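Local coordinates for protein aminoacyl-tRNA synthetase (PDB 5F9Z) that probably attaches proline to its cognate tRNA in an ATP-dependent reaction, as a class II prolyl-tRNA synthetase that binds halofuginone together with an ATP analogue, at residues C478-N481 and D482-F485. Sequence-based numbering, arbitrary orientation.
Sequences CIPN and DQIF
At the turn that ends strand 475-480, the Gln483 side chain reaches back to the last strand residue, Pro480. Its amide nitrogen NE2 donates to Pro480 O at 3.0 Å. The N-H...O angle of 145° shows a moderately bent bond; the donor lies in the carbonyl plane on a lone pair, whereas the oxygen sits 23° out of the Gln483 amide plane. Gln483 CG lies beside the backbone N, anti to the carbonyl carbon, and the chain then bends at chi2 (-71°); together these torsions bring NE2 to Pro480 O. NE2 also lies 3.7 Å from Pro480 CD, the two side chains crossing at about a right angle, and 4.1 Å from Ile479 CG2. Strand 475-480, of the prolyl-tRNA synthetase C-terminal region, pairs antiparallel with strand 503-508 of that region and also with strand 208-211, from the range of the class II core family. The same NE2 gives a hydrogen bond to Phe504 O, so one amide group ties the turn both to its own strand end and to neighbouring strand 503-508. The chain bends away from the strand direction at Asn481, which leaves the extended conformation. Pro480 CB also lies 3.8 Å from Asp482 O.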
# COMPACT_ATOMS: atom_id res chain seq x y z
N CYS A 478 -4.55 6.33 14.61
CA CYS A 478 -5.76 5.54 14.70
C CYS A 478 -5.89 5.03 16.12
O CYS A 478 -4.90 4.90 16.85
CB CYS A 478 -5.74 4.35 13.72
SG CYS A 478 -4.61 3.03 14.17
N ILE A 479 -7.13 4.75 16.52
CA ILE A 479 -7.41 4.08 17.79
C ILE A 479 -7.37 2.58 17.51
O ILE A 479 -8.33 2.03 16.96
CB ILE A 479 -8.76 4.51 18.37
CG1 ILE A 479 -8.91 6.03 18.31
CG2 ILE A 479 -8.90 4.02 19.80
CD1 ILE A 479 -10.30 6.52 18.64
N PRO A 480 -6.29 1.88 17.88
CA PRO A 480 -6.11 0.50 17.42
C PRO A 480 -7.22 -0.42 17.90
O PRO A 480 -7.69 -0.32 19.04
CB PRO A 480 -4.75 0.10 18.03
CG PRO A 480 -4.07 1.40 18.34
CD PRO A 480 -5.16 2.34 18.71
N ASN A 481 -7.64 -1.32 17.01
CA ASN A 481 -8.62 -2.33 17.40
C ASN A 481 -8.07 -3.25 18.48
O ASN A 481 -8.82 -3.70 19.35
CB ASN A 481 -9.04 -3.15 16.17
CG ASN A 481 -9.71 -2.31 15.10
OD1 ASN A 481 -10.20 -1.22 15.37
ND2 ASN A 481 -9.73 -2.82 13.88
N ASP A 482 -6.77 -3.54 18.44
CA ASP A 482 -6.13 -4.42 19.40
C ASP A 482 -5.49 -3.56 20.48
O ASP A 482 -4.42 -2.97 20.27
CB ASP A 482 -5.10 -5.32 18.71
CG ASP A 482 -4.68 -6.49 19.57
OD1 ASP A 482 -5.38 -7.52 19.55
OD2 ASP A 482 -3.64 -6.38 20.26
N GLN A 483 -6.14 -3.48 21.63
CA GLN A 483 -5.65 -2.69 22.76
C GLN A 483 -4.75 -3.58 23.61
O GLN A 483 -5.22 -4.34 24.46
CB GLN A 483 -6.82 -2.14 23.58
CG GLN A 483 -7.59 -1.04 22.88
CD GLN A 483 -6.81 0.26 22.80
OE1 GLN A 483 -6.07 0.61 23.73
NE2 GLN A 483 -6.96 0.98 21.70
N ILE A 484 -3.44 -3.48 23.37
CA ILE A 484 -2.49 -4.32 24.09
C ILE A 484 -2.37 -3.89 25.55
O ILE A 484 -2.08 -4.71 26.43
CB ILE A 484 -1.12 -4.31 23.37
CG1 ILE A 484 -0.10 -5.18 24.10
CG2 ILE A 484 -0.61 -2.89 23.21
CD1 ILE A 484 -0.49 -6.64 24.18
N PHE A 485 -2.62 -2.61 25.83
CA PHE A 485 -2.54 -2.09 27.19
C PHE A 485 -3.94 -1.86 27.75
O PHE A 485 -4.91 -1.69 27.01
CB PHE A 485 -1.73 -0.78 27.22
CG PHE A 485 -0.38 -0.89 26.57
CD1 PHE A 485 0.59 -1.71 27.10
CD2 PHE A 485 -0.09 -0.16 25.43
CE1 PHE A 485 1.84 -1.81 26.51
CE2 PHE A 485 1.15 -0.26 24.83
CZ PHE A 485 2.12 -1.08 25.37